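Local structure of type III secretion system effector protein ExoU (Pseudomonas fluorescens, 4QMK) at residues A[505-510]-A[555-560]; A[478-483]-A[524-529]; A[79-84]-A[383-388]. The protein probably acts as a patatin-like phospholipase toxin, injected by type III secretion and brought to the host plasma membrane by a domain that binds phosphatidylinositol 4,5-bisphosphate. One frame throughout, in Å; residues are numbered along the deposited sequence.

In the fold
Contacts 1 and 2 are neighbours in one helical region, their centres about 9 Å apart, and their side chains touch: Leu510 of contact 1 lies on Leu483 of contact 2, while Asn528 of contact 2 bonds to Ala560 of contact 1. Contact 3, its centre about 44 Å from that of contact 2, belongs to the patatin-like alpha/beta unit. All three are closed by apolar side chains without a cross-segment hydrogen bond. The touching residues of contacts 1 and 3 are largely or wholly buried; contact 2 is partly buried, with Arg526 salt-bridged outward to Glu324. Contact 1 joins two helices, contact 2 a helix and a turn, contact 3 a 3-10 and helical segment and a strand.

Contact 1: residues A[505-510]-A[555-560]; sequences SALRNL and KVLTSA
Leu510 and Val556 meet where helix 501-513 faces the first turn of helix 555-585, their CA atoms 7.1 Å apart. From the backbone of Leu510 outward, CB comes first, 4.5 Å from Val556 CG2. CG stands further from the valine and serves as the branch point. A chi1 of -94°, turned off the usual staggered value, leads CD1 round to Val556 CG1 at 4.4 Å, and the same methyl rests on Leu483 CD2. The other tip, CD2, turns from the valine to Ala479 and Leu480 of helix 464-491. One leucine thus wedges between two helices, one branch shared and the other given to the helix that precedes its own.

Val556 answers with both methyls. CG1, anti to the backbone N (chi1 168°), takes the leucine tip, while CG2 lies 4.2 Å from the carbonyl oxygen Leu510 O. The packing is that of a helical bundle: three helices that are not all consecutive in the chain converge, and Leu523 of helix 517-526 adds to the layer by touching both Leu510 and Val556.

One turn back along helix 501-513, Leu507 makes a second contact of the same reach. Its CD1 approaches Leu557 CD2 at 4.4 Å, methyl against methyl, and Leu557 also touches Leu538 and Leu539 of helix 533-544. Polar atoms at the start of helix 555-585 are met from the facing helix too: the carboxylate of Asp511, next after Leu510, accepts Lys555 N through OD2 and Val556 N through OD1. Its charge there probably interacts favourably with the helix dipole.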
ATOM      1  N   SER A 505     -34.217 -11.574  12.938  1.00 36.08           N
ATOM      2  CA  SER A 505     -34.742 -12.813  13.496  1.00 38.46           C
ATOM      3  C   SER A 505     -33.647 -13.601  14.173  1.00 33.67           C
ATOM      4  O   SER A 505     -33.819 -14.045  15.326  1.00 33.87           O
ATOM      5  CB  SER A 505     -35.526 -13.646  12.452  1.00 41.64           C
ATOM      6  OG  SER A 505     -35.752 -14.962  12.940  1.00 43.63           O
ATOM      7  N   ALA A 506     -32.522 -13.778  13.490  1.00 31.87           N
ATOM      8  CA  ALA A 506     -31.352 -14.442  14.119  1.00 30.10           C
ATOM      9  C   ALA A 506     -30.850 -13.742  15.386  1.00 28.28           C
ATOM     10  O   ALA A 506     -30.418 -14.413  16.301  1.00 29.89           O
ATOM     11  CB  ALA A 506     -30.226 -14.588  13.142  1.00 31.71           C
ATOM     12  N   LEU A 507     -30.939 -12.429  15.494  1.00 27.55           N
ATOM     13  CA  LEU A 507     -30.523 -11.789  16.764  1.00 30.13           C
ATOM     14  C   LEU A 507     -31.535 -12.040  17.883  1.00 30.60           C
ATOM     15  O   LEU A 507     -31.156 -12.243  19.068  1.00 32.99           O
ATOM     16  CB  LEU A 507     -30.217 -10.263  16.610  1.00 31.79           C
ATOM     17  CG  LEU A 507     -29.005  -9.941  15.713  1.00 32.22           C
ATOM     18  CD1 LEU A 507     -29.083  -8.532  15.134  1.00 32.16           C
ATOM     19  CD2 LEU A 507     -27.702 -10.192  16.466  1.00 30.27           C
ATOM     20  N   ARG A 508     -32.802 -12.018  17.532  1.00 30.52           N
ATOM     21  CA  ARG A 508     -33.825 -12.298  18.505  1.00 32.63           C
ATOM     22  C   ARG A 508     -33.592 -13.691  19.040  1.00 30.86           C
ATOM     23  O   ARG A 508     -33.680 -13.904  20.245  1.00 29.34           O
ATOM     24  CB  ARG A 508     -35.231 -12.192  17.910  1.00 37.17           C
ATOM     25  CG  ARG A 508     -35.734 -10.770  17.706  1.00 42.44           C
ATOM     26  CD  ARG A 508     -37.254 -10.751  17.444  1.00 49.70           C
ATOM     27  NE  ARG A 508     -37.610 -11.574  16.267  1.00 55.16           N
ATOM     28  CZ  ARG A 508     -37.616 -11.130  15.009  1.00 56.02           C
ATOM     29  NH1 ARG A 508     -37.280  -9.870  14.725  1.00 58.12           N
ATOM     30  NH2 ARG A 508     -37.941 -11.946  14.028  1.00 56.24           N
ATOM     31  N   ASN A 509     -33.297 -14.643  18.149  1.00 29.12           N
ATOM     32  CA  ASN A 509     -33.140 -15.989  18.582  1.00 28.63           C
ATOM     33  C   ASN A 509     -31.980 -16.126  19.490  1.00 28.43           C
ATOM     34  O   ASN A 509     -32.138 -16.613  20.617  1.00 27.19           O
ATOM     35  CB  ASN A 509     -33.104 -16.920  17.387  1.00 32.03           C
ATOM     36  CG  ASN A 509     -34.495 -17.116  16.750  1.00 34.62           C
ATOM     37  OD1 ASN A 509     -35.531 -16.810  17.342  1.00 39.62           O
ATOM     38  ND2 ASN A 509     -34.509 -17.615  15.558  1.00 36.54           N
ATOM     39  N   LEU A 510     -30.807 -15.612  19.066  1.00 29.99           N
ATOM     40  CA  LEU A 510     -29.622 -15.551  19.945  1.00 28.25           C
ATOM     41  C   LEU A 510     -29.908 -14.949  21.305  1.00 30.77           C
ATOM     42  O   LEU A 510     -29.505 -15.495  22.306  1.00 32.77           O
ATOM     43  CB  LEU A 510     -28.512 -14.693  19.319  1.00 31.43           C
ATOM     44  CG  LEU A 510     -27.430 -15.375  18.498  1.00 29.58           C
ATOM     45  CD1 LEU A 510     -26.505 -14.324  17.973  1.00 32.10           C
ATOM     46  CD2 LEU A 510     -26.661 -16.374  19.340  1.00 28.01           C
ATOM     47  N   LYS A 555     -29.725  -7.624  22.719  1.00 40.01           N
ATOM     48  CA  LYS A 555     -28.870  -7.592  23.883  1.00 39.87           C
ATOM     49  C   LYS A 555     -27.526  -8.211  23.641  1.00 36.32           C
ATOM     50  O   LYS A 555     -26.513  -7.784  24.232  1.00 40.40           O
ATOM     51  CB  LYS A 555     -29.545  -8.228  25.070  1.00 43.97           C
ATOM     52  CG  LYS A 555     -30.717  -7.406  25.499  1.00 53.54           C
ATOM     53  CD  LYS A 555     -31.108  -7.651  26.934  1.00 62.21           C
ATOM     54  CE  LYS A 555     -32.059  -6.542  27.364  1.00 68.08           C
ATOM     55  NZ  LYS A 555     -32.634  -6.856  28.696  1.00 80.10           N
ATOM     56  N   VAL A 556     -27.474  -9.192  22.767  1.00 33.50           N
ATOM     57  CA  VAL A 556     -26.196  -9.822  22.461  1.00 30.37           C
ATOM     58  C   VAL A 556     -25.348  -8.882  21.632  1.00 30.98           C
ATOM     59  O   VAL A 556     -24.134  -8.837  21.798  1.00 33.58           O
ATOM     60  CB  VAL A 556     -26.376 -11.135  21.715  1.00 26.95           C
ATOM     61  CG1 VAL A 556     -25.059 -11.624  21.166  1.00 26.85           C
ATOM     62  CG2 VAL A 556     -26.939 -12.164  22.650  1.00 27.45           C
ATOM     63  N   LEU A 557     -25.981  -8.121  20.742  1.00 31.31           N
ATOM     64  CA  LEU A 557     -25.240  -7.230  19.889  1.00 30.64           C
ATOM     65  C   LEU A 557     -24.645  -6.081  20.676  1.00 31.88           C
ATOM     66  O   LEU A 557     -23.478  -5.782  20.549  1.00 33.85           O
ATOM     67  CB  LEU A 557     -26.105  -6.712  18.773  1.00 30.87           C
ATOM     68  CG  LEU A 557     -25.371  -5.832  17.744  1.00 31.42           C
ATOM     69  CD1 LEU A 557     -24.168  -6.538  17.155  1.00 31.66           C
ATOM     70  CD2 LEU A 557     -26.327  -5.394  16.657  1.00 32.45           C
ATOM     71  N   THR A 558     -25.454  -5.437  21.492  1.00 34.55           N
ATOM     72  CA  THR A 558     -24.978  -4.352  22.326  1.00 34.54           C
ATOM     73  C   THR A 558     -23.757  -4.813  23.110  1.00 34.31           C
ATOM     74  O   THR A 558     -22.805  -4.062  23.310  1.00 36.60           O
ATOM     75  CB  THR A 558     -26.070  -3.973  23.343  1.00 36.16           C
ATOM     76  OG1 THR A 558     -27.239  -3.615  22.619  1.00 42.49           O
ATOM     77  CG2 THR A 558     -25.664  -2.837  24.236  1.00 36.46           C
ATOM     78  N   SER A 559     -23.821  -6.053  23.594  1.00 33.70           N
ATOM     79  CA  SER A 559     -22.779  -6.611  24.426  1.00 30.51           C
ATOM     80  C   SER A 559     -21.524  -6.852  23.640  1.00 30.69           C
ATOM     81  O   SER A 559     -20.418  -6.552  24.128  1.00 33.79           O
ATOM     82  CB  SER A 559     -23.234  -7.908  24.998  1.00 28.75           C
ATOM     83  OG  SER A 559     -22.382  -8.350  26.009  1.00 29.16           O
ATOM     84  N   ALA A 560     -21.697  -7.388  22.439  1.00 27.82           N
ATOM     85  CA  ALA A 560     -20.597  -7.726  21.579  1.00 27.17           C
ATOM     86  C   ALA A 560     -19.911  -6.448  21.130  1.00 30.34           C
ATOM     87  O   ALA A 560     -18.696  -6.418  21.012  1.00 30.53           O
ATOM     88  CB  ALA A 560     -21.103  -8.475  20.383  1.00 26.53           C
TER

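Contact 2: residues A[478-483]-A[524-529]; sequences QALQAL and GKRLNA
Leu480 and Leu527 point their methyls at each other, the CG-CD2 bond of Leu480 running almost straight at Leu527 CD1, while Leu527 comes in at a slant. The two carbons are 3.4 Å apart, a tight fit for methyl groups. The second branch of Leu480 opens to the other side, where CD1 lies 3.9 Å from Arg526 CB, so the fork of the leucine straddles two consecutive residues. A first torsion of -68° puts CG anti to the carbonyl carbon, and chi2 of 161° then spreads the methyls. Leu527 is itself forked: as CD1 takes Leu480, CD2 reaches Leu483 CD2 at 4.3 Å, one turn further along helix 464-491.

These are the i and i+3 positions of one helix face, packed against a type I beta turn from Arg526 to Ala529. Ala529 N closes the turn on Arg526 O at 3.1 Å. The carbonyls here are taken up locally: Asn528 N bonds to Lys525 O, and the side-chain amide of Asn528 gives ND2 to Gly524 O at 2.9 Å. The acceptor lies close to the amide plane, though the donor is tilted 29° from the carbonyl plane of Gly524. ND2 also bonds to Ala560 O, tying the turn to helix 555-585.

The root of the Arg526 side chain, CB above all, belongs to the leucine layer. Beyond it the chain bends at chi2 and chi3 and swings off, so that one face of the guanidinium comes over Lys525 CB, offset toward its rim. NH1 forms a salt bridge with Glu324, and Phe322 and Trp522 make cation-pi contacts with the same charge.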
ATOM      1  N   GLN A 478     -25.781 -23.583  16.708  1.00 33.72           N
ATOM      2  CA  GLN A 478     -26.781 -23.427  15.652  1.00 35.01           C
ATOM      3  C   GLN A 478     -27.265 -21.999  15.478  1.00 30.28           C
ATOM      4  O   GLN A 478     -27.430 -21.535  14.356  1.00 30.26           O
ATOM      5  CB  GLN A 478     -27.958 -24.367  15.860  1.00 40.27           C
ATOM      6  CG  GLN A 478     -27.539 -25.819  15.753  1.00 42.97           C
ATOM      7  CD  GLN A 478     -28.653 -26.814  16.070  1.00 52.09           C
ATOM      8  OE1 GLN A 478     -29.810 -26.457  16.417  1.00 51.46           O
ATOM      9  NE2 GLN A 478     -28.314 -28.092  15.934  1.00 62.48           N
ATOM     10  N   ALA A 479     -27.481 -21.279  16.561  1.00 26.42           N
ATOM     11  CA  ALA A 479     -27.984 -19.925  16.423  1.00 24.75           C
ATOM     12  C   ALA A 479     -26.913 -19.054  15.805  1.00 26.88           C
ATOM     13  O   ALA A 479     -27.250 -18.174  15.005  1.00 28.29           O
ATOM     14  CB  ALA A 479     -28.397 -19.378  17.769  1.00 24.67           C
ATOM     15  N   LEU A 480     -25.625 -19.261  16.174  1.00 25.72           N
ATOM     16  CA  LEU A 480     -24.524 -18.438  15.598  1.00 27.36           C
ATOM     17  C   LEU A 480     -24.395 -18.741  14.131  1.00 28.56           C
ATOM     18  O   LEU A 480     -24.162 -17.842  13.328  1.00 29.29           O
ATOM     19  CB  LEU A 480     -23.160 -18.637  16.314  1.00 26.73           C
ATOM     20  CG  LEU A 480     -23.116 -18.104  17.740  1.00 26.53           C
ATOM     21  CD1 LEU A 480     -21.988 -18.691  18.555  1.00 27.06           C
ATOM     22  CD2 LEU A 480     -23.058 -16.586  17.750  1.00 26.78           C
ATOM     23  N   GLN A 481     -24.547 -20.007  13.770  1.00 31.78           N
ATOM     24  CA  GLN A 481     -24.528 -20.388  12.349  1.00 34.08           C
ATOM     25  C   GLN A 481     -25.652 -19.679  11.604  1.00 33.56           C
ATOM     26  O   GLN A 481     -25.414 -19.087  10.561  1.00 37.23           O
ATOM     27  CB  GLN A 481     -24.624 -21.882  12.195  1.00 37.30           C
ATOM     28  CG  GLN A 481     -24.513 -22.334  10.747  1.00 46.28           C
ATOM     29  CD  GLN A 481     -23.196 -21.918  10.093  1.00 51.01           C
ATOM     30  OE1 GLN A 481     -22.125 -22.289  10.575  1.00 60.33           O
ATOM     31  NE2 GLN A 481     -23.268 -21.198   8.956  1.00 48.77           N
ATOM     32  N   ALA A 482     -26.866 -19.678  12.153  1.00 32.23           N
ATOM     33  CA  ALA A 482     -28.007 -18.962  11.514  1.00 32.57           C
ATOM     34  C   ALA A 482     -27.672 -17.480  11.336  1.00 31.39           C
ATOM     35  O   ALA A 482     -28.032 -16.860  10.363  1.00 36.73           O
ATOM     36  CB  ALA A 482     -29.307 -19.125  12.337  1.00 30.53           C
ATOM     37  N   LEU A 483     -26.988 -16.905  12.289  1.00 30.78           N
ATOM     38  CA  LEU A 483     -26.639 -15.475  12.205  1.00 30.88           C
ATOM     39  C   LEU A 483     -25.664 -15.275  11.102  1.00 33.11           C
ATOM     40  O   LEU A 483     -25.817 -14.346  10.310  1.00 35.12           O
ATOM     41  CB  LEU A 483     -26.036 -14.955  13.512  1.00 27.90           C
ATOM     42  CG  LEU A 483     -25.677 -13.497  13.503  1.00 28.71           C
ATOM     43  CD1 LEU A 483     -26.932 -12.690  13.252  1.00 31.80           C
ATOM     44  CD2 LEU A 483     -25.040 -13.092  14.814  1.00 26.98           C
ATOM     45  N   GLY A 524     -21.768 -12.672  23.150  1.00 25.42           N
ATOM     46  CA  GLY A 524     -21.193 -11.439  22.638  1.00 25.93           C
ATOM     47  C   GLY A 524     -19.694 -11.573  22.321  1.00 25.57           C
ATOM     48  O   GLY A 524     -19.199 -10.999  21.352  1.00 23.05           O
ATOM     49  N   LYS A 525     -18.981 -12.347  23.136  1.00 27.61           N
ATOM     50  CA  LYS A 525     -17.580 -12.643  22.853  1.00 29.51           C
ATOM     51  C   LYS A 525     -17.496 -13.435  21.593  1.00 27.46           C
ATOM     52  O   LYS A 525     -16.588 -13.235  20.814  1.00 29.78           O
ATOM     53  CB  LYS A 525     -16.893 -13.509  23.915  1.00 30.81           C
ATOM     54  CG  LYS A 525     -16.976 -13.121  25.378  1.00 33.51           C
ATOM     55  CD  LYS A 525     -16.282 -11.864  25.675  1.00 38.37           C
ATOM     56  CE  LYS A 525     -16.488 -11.487  27.134  1.00 42.45           C
ATOM     57  NZ  LYS A 525     -15.778 -12.427  28.015  1.00 42.00           N
ATOM     58  N   ARG A 526     -18.392 -14.402  21.404  1.00 29.95           N
ATOM     59  CA  ARG A 526     -18.288 -15.300  20.183  1.00 28.71           C
ATOM     60  C   ARG A 526     -18.479 -14.525  18.929  1.00 26.05           C
ATOM     61  O   ARG A 526     -17.857 -14.817  17.912  1.00 25.97           O
ATOM     62  CB  ARG A 526     -19.267 -16.445  20.220  1.00 28.87           C
ATOM     63  CG  ARG A 526     -19.104 -17.409  21.397  1.00 30.99           C
ATOM     64  CD  ARG A 526     -17.741 -18.066  21.571  1.00 32.44           C
ATOM     65  NE  ARG A 526     -16.542 -17.228  21.850  1.00 36.73           N
ATOM     66  CZ  ARG A 526     -16.137 -16.779  23.040  1.00 38.87           C
ATOM     67  NH1 ARG A 526     -14.975 -16.117  23.122  1.00 40.97           N
ATOM     68  NH2 ARG A 526     -16.871 -16.958  24.143  1.00 41.53           N
ATOM     69  N   LEU A 527     -19.285 -13.474  19.026  1.00 24.00           N
ATOM     70  CA  LEU A 527     -19.444 -12.563  17.906  1.00 24.01           C
ATOM     71  C   LEU A 527     -18.167 -11.811  17.592  1.00 24.11           C
ATOM     72  O   LEU A 527     -18.118 -11.201  16.510  1.00 23.50           O
ATOM     73  CB  LEU A 527     -20.586 -11.559  18.142  1.00 25.47           C
ATOM     74  CG  LEU A 527     -21.931 -12.021  17.670  1.00 28.02           C
ATOM     75  CD1 LEU A 527     -22.320 -13.294  18.356  1.00 31.69           C
ATOM     76  CD2 LEU A 527     -22.980 -10.994  17.970  1.00 29.90           C
ATOM     77  N   ASN A 528     -17.196 -11.763  18.531  1.00 23.89           N
ATOM     78  CA  ASN A 528     -15.899 -11.086  18.292  1.00 28.01           C
ATOM     79  C   ASN A 528     -14.797 -12.070  17.827  1.00 28.80           C
ATOM     80  O   ASN A 528     -13.622 -11.732  17.839  1.00 28.35           O
ATOM     81  CB  ASN A 528     -15.377 -10.295  19.502  1.00 28.28           C
ATOM     82  CG  ASN A 528     -16.123  -8.985  19.741  1.00 30.85           C
ATOM     83  OD1 ASN A 528     -15.661  -7.918  19.341  1.00 36.45           O
ATOM     84  ND2 ASN A 528     -17.232  -9.047  20.439  1.00 29.00           N
ATOM     85  N   ALA A 529     -15.188 -13.279  17.441  1.00 30.00           N
ATOM     86  CA  ALA A 529     -14.203 -14.317  16.978  1.00 30.88           C
ATOM     87  C   ALA A 529     -13.284 -13.650  15.998  1.00 33.68           C
ATOM     88  O   ALA A 529     -13.716 -12.985  15.095  1.00 35.56           O
ATOM     89  CB  ALA A 529     -14.915 -15.483  16.333  1.00 29.32           C
TER

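Contact 3: residues A[79-84]-A[383-388]; sequences IAFPGM and VTLPLN
Just past Leu385, whose side chain packs on Ala80, Glu338 OE2 receives a hydrogen bond from Leu387 N and a weak one from Asn388 N, which holds the chain where strand 382-389 is interrupted. Leu385 itself is paired with Lys336 and Glu338 in the mixed sheet of the patatin-like alpha/beta fold, in which strand 382-389 runs parallel to strand 332-337. The other segment runs from a short 3-10 piece into helix 81-90, which follows strand 68-72 and a glycine-rich loop; in patatin-like phospholipases such a loop probably supplies the oxyanion hole.

This segment meets the sheet through one leucine. Leu385 carries CG anti to its carbonyl carbon (chi1 -58°), and its extended second torsion, -170°, sends CD1 outermost. That methyl sits 3.9 Å from Ala80 CB, whose small size lets the backbones come to 7.6 Å between CA atoms. The same methyl lies 4.4 Å from Phe81 CD1, at an oblique position on the ring. Phe81 starts out directed away from the strand at CB, and its ring then folds back toward Leu385. Val335 touches both Leu385 and Phe81, while the Phe81 and Phe337 rings meet at about 60°. The Phe81 side chain lies near, without touching, a GxSxG sequence that may be a nucleophile elbow, and about 5 Å from a bound beta-mercaptoethanol, probably from the crystallisation liquor. On the helix, Met84 is a looser neighbour, with its CB 4.7 Å from Leu385 CD1.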
ATOM      1  N   ILE A  79      24.069 -21.315  14.585  1.00 36.79           N
ATOM      2  CA  ILE A  79      24.476 -22.565  14.019  1.00 36.85           C
ATOM      3  C   ILE A  79      23.903 -23.649  14.853  1.00 36.17           C
ATOM      4  O   ILE A  79      23.822 -24.768  14.401  1.00 41.38           O
ATOM      5  CB  ILE A  79      26.047 -22.673  13.878  1.00 40.94           C
ATOM      6  CG1 ILE A  79      26.473 -24.015  13.270  1.00 41.68           C
ATOM      7  CG2 ILE A  79      26.766 -22.530  15.208  1.00 40.99           C
ATOM      8  CD1 ILE A  79      25.916 -24.197  11.878  1.00 43.28           C
ATOM      9  N   ALA A  80      23.440 -23.351  16.054  1.00 33.99           N
ATOM     10  CA  ALA A  80      22.768 -24.387  16.890  1.00 32.47           C
ATOM     11  C   ALA A  80      21.312 -24.669  16.479  1.00 31.11           C
ATOM     12  O   ALA A  80      20.759 -25.705  16.810  1.00 31.68           O
ATOM     13  CB  ALA A  80      22.796 -23.969  18.356  1.00 32.06           C
ATOM     14  N   PHE A  81      20.678 -23.750  15.787  1.00 29.07           N
ATOM     15  CA  PHE A  81      19.246 -23.903  15.539  1.00 29.39           C
ATOM     16  C   PHE A  81      18.831 -25.205  14.846  1.00 30.47           C
ATOM     17  O   PHE A  81      17.728 -25.712  15.078  1.00 29.69           O
ATOM     18  CB  PHE A  81      18.694 -22.701  14.725  1.00 28.83           C
ATOM     19  CG  PHE A  81      18.567 -21.427  15.495  1.00 26.97           C
ATOM     20  CD1 PHE A  81      18.043 -21.421  16.765  1.00 27.58           C
ATOM     21  CD2 PHE A  81      18.849 -20.204  14.890  1.00 27.83           C
ATOM     22  CE1 PHE A  81      17.872 -20.221  17.466  1.00 26.93           C
ATOM     23  CE2 PHE A  81      18.645 -19.008  15.558  1.00 27.18           C
ATOM     24  CZ  PHE A  81      18.164 -19.022  16.850  1.00 26.91           C
ATOM     25  N   PRO A  82      19.679 -25.727  13.956  1.00 33.62           N
ATOM     26  CA  PRO A  82      19.259 -26.942  13.269  1.00 35.32           C
ATOM     27  C   PRO A  82      18.853 -28.066  14.206  1.00 35.64           C
ATOM     28  O   PRO A  82      17.859 -28.746  13.939  1.00 36.25           O
ATOM     29  CB  PRO A  82      20.484 -27.308  12.450  1.00 36.49           C
ATOM     30  CG  PRO A  82      21.027 -25.985  12.056  1.00 37.17           C
ATOM     31  CD  PRO A  82      20.868 -25.141  13.312  1.00 34.65           C
ATOM     32  N   GLY A  83      19.562 -28.244  15.308  1.00 35.92           N
ATOM     33  CA  GLY A  83      19.150 -29.273  16.275  1.00 39.76           C
ATOM     34  C   GLY A  83      17.758 -28.971  16.894  1.00 40.59           C
ATOM     35  O   GLY A  83      16.944 -29.890  17.173  1.00 39.95           O
ATOM     36  N   MET A  84      17.475 -27.695  17.098  1.00 35.80           N
ATOM     37  CA  MET A  84      16.185 -27.325  17.626  1.00 38.11           C
ATOM     38  C   MET A  84      15.079 -27.767  16.635  1.00 35.95           C
ATOM     39  O   MET A  84      14.026 -28.296  17.042  1.00 36.71           O
ATOM     40  CB  MET A  84      16.188 -25.830  17.931  1.00 35.98           C
ATOM     41  CG  MET A  84      14.893 -25.270  18.427  1.00 39.59           C
ATOM     42  SD  MET A  84      13.857 -24.739  17.079  1.00 42.78           S
ATOM     43  CE  MET A  84      14.911 -23.428  16.459  1.00 41.36           C
ATOM     44  N   VAL A 383      13.490 -22.058  26.266  1.00 25.89           N
ATOM     45  CA  VAL A 383      14.535 -23.076  26.311  1.00 25.80           C
ATOM     46  C   VAL A 383      15.863 -22.414  25.978  1.00 27.23           C
ATOM     47  O   VAL A 383      15.978 -21.627  25.012  1.00 27.48           O
ATOM     48  CB  VAL A 383      14.219 -24.276  25.361  1.00 25.26           C
ATOM     49  CG1 VAL A 383      14.263 -23.871  23.918  1.00 23.78           C
ATOM     50  CG2 VAL A 383      15.151 -25.430  25.612  1.00 26.66           C
ATOM     51  N   THR A 384      16.878 -22.757  26.757  1.00 29.26           N
ATOM     52  CA  THR A 384      18.224 -22.154  26.632  1.00 31.03           C
ATOM     53  C   THR A 384      19.228 -23.143  26.034  1.00 31.87           C
ATOM     54  O   THR A 384      19.619 -24.100  26.667  1.00 32.53           O
ATOM     55  CB  THR A 384      18.717 -21.667  28.009  1.00 32.01           C
ATOM     56  OG1 THR A 384      17.767 -20.703  28.530  1.00 36.58           O
ATOM     57  CG2 THR A 384      20.057 -21.027  27.900  1.00 32.38           C
ATOM     58  N   LEU A 385      19.609 -22.910  24.790  1.00 32.80           N
ATOM     59  CA  LEU A 385      20.499 -23.804  24.107  1.00 35.60           C
ATOM     60  C   LEU A 385      21.891 -23.636  24.710  1.00 37.70           C
ATOM     61  O   LEU A 385      22.384 -22.537  24.811  1.00 37.79           O
ATOM     62  CB  LEU A 385      20.514 -23.510  22.615  1.00 35.62           C
ATOM     63  CG  LEU A 385      19.184 -23.588  21.875  1.00 38.63           C
ATOM     64  CD1 LEU A 385      19.460 -23.496  20.377  1.00 44.52           C
ATOM     65  CD2 LEU A 385      18.422 -24.869  22.180  1.00 38.62           C
ATOM     66  N   PRO A 386      22.510 -24.735  25.135  1.00 39.78           N
ATOM     67  CA  PRO A 386      23.833 -24.659  25.740  1.00 45.82           C
ATOM     68  C   PRO A 386      24.957 -24.419  24.718  1.00 49.19           C
ATOM     69  O   PRO A 386      24.934 -24.972  23.624  1.00 52.14           O
ATOM     70  CB  PRO A 386      23.995 -26.042  26.365  1.00 44.48           C
ATOM     71  CG  PRO A 386      23.242 -26.932  25.446  1.00 42.58           C
ATOM     72  CD  PRO A 386      22.049 -26.125  24.999  1.00 39.73           C
ATOM     73  N   LEU A 387      25.933 -23.606  25.095  1.00 55.04           N
ATOM     74  CA  LEU A 387      27.077 -23.312  24.231  1.00 56.59           C
ATOM     75  C   LEU A 387      28.381 -23.899  24.742  1.00 56.69           C
ATOM     76  O   LEU A 387      29.382 -23.831  24.048  1.00 55.37           O
ATOM     77  CB  LEU A 387      27.222 -21.792  24.034  1.00 53.34           C
ATOM     78  CG  LEU A 387      26.095 -21.174  23.195  1.00 51.59           C
ATOM     79  CD1 LEU A 387      26.125 -19.653  23.238  1.00 53.19           C
ATOM     80  CD2 LEU A 387      26.164 -21.678  21.756  1.00 53.29           C
ATOM     81  N   ASN A 388      28.357 -24.502  25.930  1.00 59.13           N
ATOM     82  CA  ASN A 388      29.560 -25.022  26.573  1.00 60.00           C
ATOM     83  C   ASN A 388      29.436 -26.473  27.074  1.00 65.22           C
ATOM     84  O   ASN A 388      28.491 -26.812  27.809  1.00 73.89           O
ATOM     85  CB  ASN A 388      29.922 -24.134  27.762  1.00 59.82           C
ATOM     86  CG  ASN A 388      31.192 -24.586  28.447  1.00 57.87           C
ATOM     87  OD1 ASN A 388      32.179 -24.956  27.796  1.00 63.46           O
ATOM     88  ND2 ASN A 388      31.181 -24.572  29.749  1.00 56.51           N
TER